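Local coordinates for choline/ethanolamine kinase family protein (Mesorhizobium loti, PDB 3DXQ) that probably phosphorylates ethanolamine, choline or a related small alcohol, as a kinase of the choline/ethanolamine kinase family, at residues A[41-46]-A[194-199]; A[60-65]-A[72-77]. All blocks are in the same frame, centred on the assembly; numbering follows the deposited sequence.

Contact 1. Residues A[41-46]-A[194-199]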
ATOM      1  N   CYS A  41      15.688  -0.529 -13.988  1.00 39.04           N
ATOM      2  CA  CYS A  41      15.741  -0.773 -12.527  1.00 39.74           C
ATOM      3  C   CYS A  41      15.731  -2.261 -12.257  1.00 39.04           C
ATOM      4  O   CYS A  41      14.936  -3.010 -12.817  1.00 36.71           O
ATOM      5  CB  CYS A  41      14.549  -0.190 -11.792  1.00 37.73           C
ATOM      6  SG  CYS A  41      14.444   1.541 -11.787  1.00 46.35           S
ATOM      7  N   LEU A  42      16.638  -2.675 -11.400  1.00 40.81           N
ATOM      8  CA  LEU A  42      16.757  -4.059 -10.983  1.00 43.26           C
ATOM      9  C   LEU A  42      16.113  -4.158  -9.605  1.00 45.85           C
ATOM     10  O   LEU A  42      16.475  -3.387  -8.716  1.00 48.10           O
ATOM     11  CB  LEU A  42      18.235  -4.428 -10.911  1.00 41.99           C
ATOM     12  CG  LEU A  42      18.602  -5.873 -10.600  1.00 39.96           C
ATOM     13  CD1 LEU A  42      18.122  -6.839 -11.676  1.00 35.40           C
ATOM     14  CD2 LEU A  42      20.088  -5.954 -10.470  1.00 36.45           C
ATOM     15  N   ARG A  43      15.145  -5.060  -9.435  1.00 47.87           N
ATOM     16  CA  ARG A  43      14.477  -5.263  -8.141  1.00 50.46           C
ATOM     17  C   ARG A  43      14.778  -6.668  -7.588  1.00 51.91           C
ATOM     18  O   ARG A  43      14.471  -7.670  -8.236  1.00 52.18           O
ATOM     19  CB  ARG A  43      12.971  -5.075  -8.302  1.00 49.88           C
ATOM     20  CG  ARG A  43      12.584  -3.997  -9.322  1.00 52.12           C
ATOM     21  CD  ARG A  43      11.083  -3.695  -9.308  1.00 54.61           C
ATOM     22  NE  ARG A  43      10.717  -2.693  -8.294  1.00 58.86           N
ATOM     23  CZ  ARG A  43      10.778  -1.368  -8.471  1.00 60.02           C
ATOM     24  NH1 ARG A  43      11.197  -0.846  -9.625  1.00 56.14           N
ATOM     25  NH2 ARG A  43      10.418  -0.547  -7.481  1.00 57.12           N
ATOM     26  N   ILE A  44      15.383  -6.740  -6.399  1.00 53.48           N
ATOM     27  CA  ILE A  44      15.741  -8.021  -5.755  1.00 54.60           C
ATOM     28  C   ILE A  44      14.830  -8.268  -4.551  1.00 55.09           C
ATOM     29  O   ILE A  44      14.631  -7.361  -3.737  1.00 58.31           O
ATOM     30  CB  ILE A  44      17.177  -8.032  -5.207  1.00 53.97           C
ATOM     31  CG1 ILE A  44      18.217  -7.732  -6.297  1.00 56.82           C
ATOM     32  CG2 ILE A  44      17.478  -9.396  -4.555  1.00 57.26           C
ATOM     33  CD1 ILE A  44      18.915  -8.959  -6.850  1.00 54.66           C
ATOM     34  N   PRO A  45      14.268  -9.480  -4.424  1.00 53.35           N
ATOM     35  CA  PRO A  45      13.418  -9.791  -3.267  1.00 52.63           C
ATOM     36  C   PRO A  45      14.156  -9.964  -1.910  1.00 52.91           C
ATOM     37  O   PRO A  45      15.223 -10.598  -1.839  1.00 51.48           O
ATOM     38  CB  PRO A  45      12.754 -11.112  -3.678  1.00 51.74           C
ATOM     39  CG  PRO A  45      13.024 -11.257  -5.142  1.00 51.29           C
ATOM     40  CD  PRO A  45      14.318 -10.606  -5.368  1.00 52.99           C
ATOM     41  N   GLY A  46      13.561  -9.418  -0.846  1.00 53.34           N
ATOM     42  CA  GLY A  46      14.108  -9.541   0.515  1.00 53.80           C
ATOM     43  C   GLY A  46      13.683 -10.798   1.279  1.00 53.11           C
ATOM     44  O   GLY A  46      12.470 -11.136   1.326  1.00 51.64           O
ATOM     45  N   ILE A 194       2.850   4.011  -9.985  1.00 44.40           N
ATOM     46  CA  ILE A 194       2.868   3.240  -8.748  1.00 42.51           C
ATOM     47  C   ILE A 194       3.668   1.950  -8.990  1.00 43.47           C
ATOM     48  O   ILE A 194       3.561   1.350 -10.056  1.00 42.76           O
ATOM     49  CB  ILE A 194       1.436   2.910  -8.255  1.00 42.01           C
ATOM     50  CG1 ILE A 194       0.506   4.116  -8.467  1.00 42.30           C
ATOM     51  CG2 ILE A 194       1.469   2.500  -6.811  1.00 37.12           C
ATOM     52  CD1 ILE A 194      -0.916   3.916  -8.055  1.00 35.90           C
ATOM     53  N   VAL A 195       4.462   1.557  -7.989  1.00 43.33           N
ATOM     54  CA  VAL A 195       5.287   0.350  -8.024  1.00 42.70           C
ATOM     55  C   VAL A 195       4.997  -0.523  -6.806  1.00 43.98           C
ATOM     56  O   VAL A 195       4.297  -0.087  -5.906  1.00 43.75           O
ATOM     57  CB  VAL A 195       6.797   0.720  -8.032  1.00 41.81           C
ATOM     58  CG1 VAL A 195       7.067   1.724  -9.122  1.00 39.35           C
ATOM     59  CG2 VAL A 195       7.244   1.277  -6.657  1.00 30.64           C
ATOM     60  N   ASP A 196       5.585  -1.718  -6.772  1.00 46.55           N
ATOM     61  CA  ASP A 196       5.481  -2.681  -5.654  1.00 49.50           C
ATOM     62  C   ASP A 196       4.106  -3.290  -5.523  1.00 50.95           C
ATOM     63  O   ASP A 196       3.326  -2.930  -4.647  1.00 52.46           O
ATOM     64  CB  ASP A 196       5.919  -2.072  -4.320  1.00 50.39           C
ATOM     65  CG  ASP A 196       7.201  -2.694  -3.773  1.00 56.69           C
ATOM     66  OD1 ASP A 196       8.235  -2.696  -4.486  1.00 61.18           O
ATOM     67  OD2 ASP A 196       7.175  -3.156  -2.608  1.00 65.54           O
ATOM     68  N   TRP A 197       3.825  -4.245  -6.393  1.00 50.98           N
ATOM     69  CA  TRP A 197       2.496  -4.830  -6.486  1.00 49.19           C
ATOM     70  C   TRP A 197       2.376  -6.146  -5.781  1.00 48.66           C
ATOM     71  O   TRP A 197       1.470  -6.915  -6.056  1.00 48.73           O
ATOM     72  CB  TRP A 197       2.124  -4.977  -7.969  1.00 48.49           C
ATOM     73  CG  TRP A 197       2.131  -3.651  -8.635  1.00 48.68           C
ATOM     74  CD1 TRP A 197       3.203  -3.021  -9.175  1.00 49.01           C
ATOM     75  CD2 TRP A 197       1.022  -2.752  -8.777  1.00 48.80           C
ATOM     76  NE1 TRP A 197       2.836  -1.799  -9.674  1.00 51.33           N
ATOM     77  CE2 TRP A 197       1.501  -1.604  -9.436  1.00 49.07           C
ATOM     78  CE3 TRP A 197      -0.328  -2.810  -8.424  1.00 47.20           C
ATOM     79  CZ2 TRP A 197       0.679  -0.531  -9.752  1.00 49.67           C
ATOM     80  CZ3 TRP A 197      -1.143  -1.739  -8.733  1.00 50.05           C
ATOM     81  CH2 TRP A 197      -0.639  -0.616  -9.391  1.00 50.19           C
ATOM     82  N   GLU A 198       3.252  -6.396  -4.828  1.00 51.23           N
ATOM     83  CA  GLU A 198       3.252  -7.698  -4.152  1.00 53.46           C
ATOM     84  C   GLU A 198       1.991  -8.004  -3.326  1.00 51.88           C
ATOM     85  O   GLU A 198       1.642  -9.179  -3.156  1.00 51.15           O
ATOM     86  CB  GLU A 198       4.514  -7.860  -3.297  1.00 54.11           C
ATOM     87  CG  GLU A 198       4.607  -6.892  -2.137  1.00 60.15           C
ATOM     88  CD  GLU A 198       6.000  -6.818  -1.556  1.00 64.48           C
ATOM     89  OE1 GLU A 198       6.577  -7.894  -1.242  1.00 73.20           O
ATOM     90  OE2 GLU A 198       6.509  -5.686  -1.412  1.00 72.87           O
ATOM     91  N   TYR A 199       1.304  -6.974  -2.830  1.00 51.24           N
ATOM     92  CA  TYR A 199       0.083  -7.186  -2.036  1.00 51.98           C
ATOM     93  C   TYR A 199      -1.211  -6.957  -2.837  1.00 51.49           C
ATOM     94  O   TYR A 199      -2.303  -6.943  -2.269  1.00 50.08           O
ATOM     95  CB  TYR A 199       0.080  -6.280  -0.807  1.00 53.75           C
ATOM     96  CG  TYR A 199       1.185  -6.519   0.194  1.00 54.11           C
ATOM     97  CD1 TYR A 199       1.013  -7.406   1.265  1.00 58.26           C
ATOM     98  CD2 TYR A 199       2.373  -5.819   0.108  1.00 53.06           C
ATOM     99  CE1 TYR A 199       2.027  -7.598   2.211  1.00 59.82           C
ATOM    100  CE2 TYR A 199       3.390  -6.009   1.024  1.00 58.65           C
ATOM    101  CZ  TYR A 199       3.217  -6.892   2.075  1.00 61.54           C
ATOM    102  OH  TYR A 199       4.248  -7.045   2.971  1.00 63.51           O
TER

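Contact 2. Residues A[60-65]-A[72-77]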
ATOM      1  N   VAL A  60       2.200 -11.202 -11.999  1.00 43.25           N
ATOM      2  CA  VAL A  60       0.970 -11.053 -12.761  1.00 43.33           C
ATOM      3  C   VAL A  60       0.378  -9.670 -12.541  1.00 43.77           C
ATOM      4  O   VAL A  60      -0.041  -8.999 -13.473  1.00 44.82           O
ATOM      5  CB  VAL A  60      -0.067 -12.135 -12.366  1.00 43.60           C
ATOM      6  CG1 VAL A  60      -1.391 -11.892 -13.081  1.00 34.26           C
ATOM      7  CG2 VAL A  60       0.488 -13.531 -12.646  1.00 33.11           C
ATOM      8  N   ALA A  61       0.377  -9.250 -11.290  1.00 43.32           N
ATOM      9  CA  ALA A  61      -0.176  -7.970 -10.908  1.00 43.91           C
ATOM     10  C   ALA A  61       0.534  -6.807 -11.600  1.00 43.74           C
ATOM     11  O   ALA A  61      -0.121  -5.945 -12.190  1.00 46.10           O
ATOM     12  CB  ALA A  61      -0.135  -7.806  -9.385  1.00 42.71           C
ATOM     13  N   ALA A  62       1.865  -6.787 -11.533  1.00 42.27           N
ATOM     14  CA  ALA A  62       2.639  -5.686 -12.110  1.00 41.49           C
ATOM     15  C   ALA A  62       2.431  -5.621 -13.614  1.00 41.41           C
ATOM     16  O   ALA A  62       2.311  -4.538 -14.172  1.00 42.13           O
ATOM     17  CB  ALA A  62       4.138  -5.812 -11.786  1.00 40.25           C
ATOM     18  N   ARG A  63       2.380  -6.772 -14.275  1.00 41.80           N
ATOM     19  CA  ARG A  63       2.174  -6.769 -15.718  1.00 43.58           C
ATOM     20  C   ARG A  63       0.830  -6.182 -16.075  1.00 42.61           C
ATOM     21  O   ARG A  63       0.726  -5.408 -17.003  1.00 42.98           O
ATOM     22  CB  ARG A  63       2.319  -8.152 -16.317  1.00 44.65           C
ATOM     23  CG  ARG A  63       3.756  -8.637 -16.393  1.00 49.10           C
ATOM     24  CD  ARG A  63       3.942  -9.660 -17.501  1.00 54.99           C
ATOM     25  NE  ARG A  63       5.294 -10.219 -17.509  1.00 58.53           N
ATOM     26  CZ  ARG A  63       5.715 -11.201 -16.714  1.00 61.30           C
ATOM     27  NH1 ARG A  63       4.898 -11.753 -15.814  1.00 61.18           N
ATOM     28  NH2 ARG A  63       6.973 -11.624 -16.808  1.00 60.14           N
ATOM     29  N   GLU A  64      -0.189  -6.515 -15.302  1.00 43.96           N
ATOM     30  CA  GLU A  64      -1.528  -5.963 -15.521  1.00 43.43           C
ATOM     31  C   GLU A  64      -1.545  -4.465 -15.230  1.00 42.32           C
ATOM     32  O   GLU A  64      -2.096  -3.675 -16.011  1.00 38.48           O
ATOM     33  CB  GLU A  64      -2.563  -6.714 -14.675  1.00 43.73           C
ATOM     34  CG  GLU A  64      -2.879  -8.124 -15.199  1.00 39.40           C
ATOM     35  CD  GLU A  64      -3.756  -8.112 -16.444  1.00 45.62           C
ATOM     36  OE1 GLU A  64      -4.983  -7.924 -16.302  1.00 44.61           O
ATOM     37  OE2 GLU A  64      -3.229  -8.318 -17.569  1.00 53.42           O
ATOM     38  N   ALA A  65      -0.912  -4.078 -14.121  1.00 43.06           N
ATOM     39  CA  ALA A  65      -0.813  -2.657 -13.755  1.00 43.03           C
ATOM     40  C   ALA A  65      -0.094  -1.885 -14.856  1.00 43.25           C
ATOM     41  O   ALA A  65      -0.502  -0.782 -15.202  1.00 46.77           O
ATOM     42  CB  ALA A  65      -0.111  -2.491 -12.428  1.00 41.62           C
ATOM     43  N   PRO A  72       5.201   1.165 -14.099  1.00 46.03           N
ATOM     44  CA  PRO A  72       6.188   1.148 -15.164  1.00 45.69           C
ATOM     45  C   PRO A  72       6.224  -0.212 -15.845  1.00 46.29           C
ATOM     46  O   PRO A  72       5.859  -1.222 -15.231  1.00 46.17           O
ATOM     47  CB  PRO A  72       7.510   1.399 -14.438  1.00 45.23           C
ATOM     48  CG  PRO A  72       7.135   1.949 -13.102  1.00 49.02           C
ATOM     49  CD  PRO A  72       5.799   1.393 -12.773  1.00 47.48           C
ATOM     50  N   GLU A  73       6.616  -0.207 -17.115  1.00 45.75           N
ATOM     51  CA  GLU A  73       6.789  -1.405 -17.898  1.00 46.36           C
ATOM     52  C   GLU A  73       7.607  -2.463 -17.162  1.00 46.60           C
ATOM     53  O   GLU A  73       8.619  -2.144 -16.546  1.00 47.88           O
ATOM     54  CB  GLU A  73       7.542  -1.071 -19.181  1.00 47.97           C
ATOM     55  CG  GLU A  73       6.703  -0.952 -20.410  1.00 51.20           C
ATOM     56  CD  GLU A  73       7.539  -1.201 -21.643  1.00 59.49           C
ATOM     57  OE1 GLU A  73       8.494  -0.418 -21.873  1.00 57.53           O
ATOM     58  OE2 GLU A  73       7.254  -2.200 -22.356  1.00 61.50           O
ATOM     59  N   VAL A  74       7.172  -3.717 -17.246  1.00 45.10           N
ATOM     60  CA  VAL A  74       7.899  -4.836 -16.658  1.00 42.98           C
ATOM     61  C   VAL A  74       8.621  -5.539 -17.789  1.00 42.77           C
ATOM     62  O   VAL A  74       7.998  -6.182 -18.616  1.00 43.35           O
ATOM     63  CB  VAL A  74       6.955  -5.814 -15.950  1.00 41.91           C
ATOM     64  CG1 VAL A  74       7.693  -7.069 -15.556  1.00 35.24           C
ATOM     65  CG2 VAL A  74       6.352  -5.159 -14.756  1.00 38.98           C
ATOM     66  N   LEU A  75       9.937  -5.402 -17.829  1.00 42.34           N
ATOM     67  CA  LEU A  75      10.723  -5.907 -18.948  1.00 42.40           C
ATOM     68  C   LEU A  75      11.259  -7.311 -18.745  1.00 42.24           C
ATOM     69  O   LEU A  75      11.628  -7.970 -19.716  1.00 38.79           O
ATOM     70  CB  LEU A  75      11.888  -4.963 -19.236  1.00 42.38           C
ATOM     71  CG  LEU A  75      11.453  -3.507 -19.448  1.00 47.47           C
ATOM     72  CD1 LEU A  75      12.672  -2.637 -19.688  1.00 51.26           C
ATOM     73  CD2 LEU A  75      10.443  -3.378 -20.603  1.00 48.94           C
ATOM     74  N   HIS A  76      11.307  -7.790 -17.506  1.00 42.38           N
ATOM     75  CA  HIS A  76      11.870  -9.109 -17.290  1.00 43.66           C
ATOM     76  C   HIS A  76      11.559  -9.627 -15.909  1.00 43.28           C
ATOM     77  O   HIS A  76      11.454  -8.866 -14.964  1.00 42.63           O
ATOM     78  CB  HIS A  76      13.391  -9.072 -17.531  1.00 44.63           C
ATOM     79  CG  HIS A  76      14.031 -10.421 -17.571  1.00 47.08           C
ATOM     80  ND1 HIS A  76      15.279 -10.670 -17.041  1.00 53.79           N
ATOM     81  CD2 HIS A  76      13.581 -11.606 -18.048  1.00 50.56           C
ATOM     82  CE1 HIS A  76      15.582 -11.944 -17.209  1.00 54.09           C
ATOM     83  NE2 HIS A  76      14.564 -12.536 -17.811  1.00 52.09           N
ATOM     84  N   VAL A  77      11.363 -10.934 -15.815  1.00 44.90           N
ATOM     85  CA  VAL A  77      11.126 -11.580 -14.539  1.00 45.85           C
ATOM     86  C   VAL A  77      11.955 -12.849 -14.543  1.00 48.81           C
ATOM     87  O   VAL A  77      12.146 -13.473 -15.589  1.00 48.31           O
ATOM     88  CB  VAL A  77       9.659 -11.905 -14.342  1.00 44.47           C
ATOM     89  CG1 VAL A  77       9.432 -12.510 -12.966  1.00 45.11           C
ATOM     90  CG2 VAL A  77       8.840 -10.656 -14.509  1.00 43.93           C
TER

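Contact 1. Residues A[41-46]-A[194-199]
The guanidinium of Arg43 has Asp196 OD1 at its edge and near its plane, with Arg43 NH2 4.3 Å from that oxygen. This is an approach of opposite charges that stops beyond salt-bridge distance. Val195 comes to the same nitrogen obliquely, with its CG2 3.8 Å and its CB 3.9 Å from Arg43 NH2, and the two side chains cross at about a right angle. The arginine chain is bent at chi3 (86°), which turns the guanidinium out of the line of the aliphatic stem. Its other terminal nitrogen, NH1, is hydrogen-bonded to Thr86 OG1, a bond that ties the head to the adjacent strand 84-87, whereas Asp196 stays beyond bonding distance.

Ile194 ends strand 192-194, and the Val-Asp-Trp-Glu that comes next is consistent with the segment that stands in for the DFG motif in kinases of this clan. Strand 40-45 belongs to the N-terminal-lobe sheet, so the contact probably bridges the two lobes at the cleft, and thinly: 94 Å² is buried in all.

Asp196 OD1 accepts a hydrogen bond from Asn32 ND2. Next along the chain, the Trp197 indole meets the His177 ring edge-to-face; Trp197 NE1 makes a weak, bent hydrogen bond to Ile194 O (3.3 Å, 131° at the hydrogen). The Val195 carbonyl is in turn hydrogen-bonded to His177 NE2.

Contact 2. Residues A[60-65]-A[72-77]
Helix 55-67, in the place of helix C of the kinase N-terminal lobe, lies against strand 74-77, an outermost strand of the five-stranded antiparallel sheet. The short axes run nearly antiparallel, at 163°, and approach to 9.3 Å. The backbones are nearest at Arg63 and Val74, whose CA atoms are 6.1 Å apart.

Val74 carries much of the contact. Its CG2, anti to its own carbonyl carbon, meets the methyl of Ala62 in an apolar contact (Val74 CG2 to Ala62 CB 3.8 Å). On the other branch, Val74 CG1 lies over one face of the Arg63 guanidinium, while the stem of the arginine runs beside the valine (Arg63 CG to Val74 CB 4.3 Å). Arg63 is extended from CG to NE, and this reach takes its guanidinium end on to Val77, where the two side chains cross obliquely. The exact placing of the head against Val77 is doubtful at this resolution and should be taken as approximate. The arginine itself is exposed. No hydrogen bond joins the segments, and 189 Å² is buried.

Leu75 and His76 point away from the helix and both face Val85, forming a classic beta bulge against strand 84-87. On other sides of the helix, Ala61 packs on Ser200 and Ala65 on Trp197, and Glu64 OE1 is hydrogen-bonded to Val123 N.

How the contacts relate
From the N terminus, the chain runs through strand 40-45, which supplies the first half of contact 1, and then into helix 55-67. Contact 2 closes a short loop as the chain turns from 60-65 back to 72-77 with only six residues between. Strand 84-87 then pairs between strands 40-45 and 74-77, so both contacts reach one sheet. Contact 1 closes far later, when 194-199 returns to 41-46 after 147 residues, and contact 2 is nested inside that long loop. Their centres are about 10 Å apart, and they touch directly: Val195 CG1 is 3.9 Å from Pro72 CD. Contact 2 ties helix to sheet; contact 1 ties that sheet to the loop beyond strand 192-194.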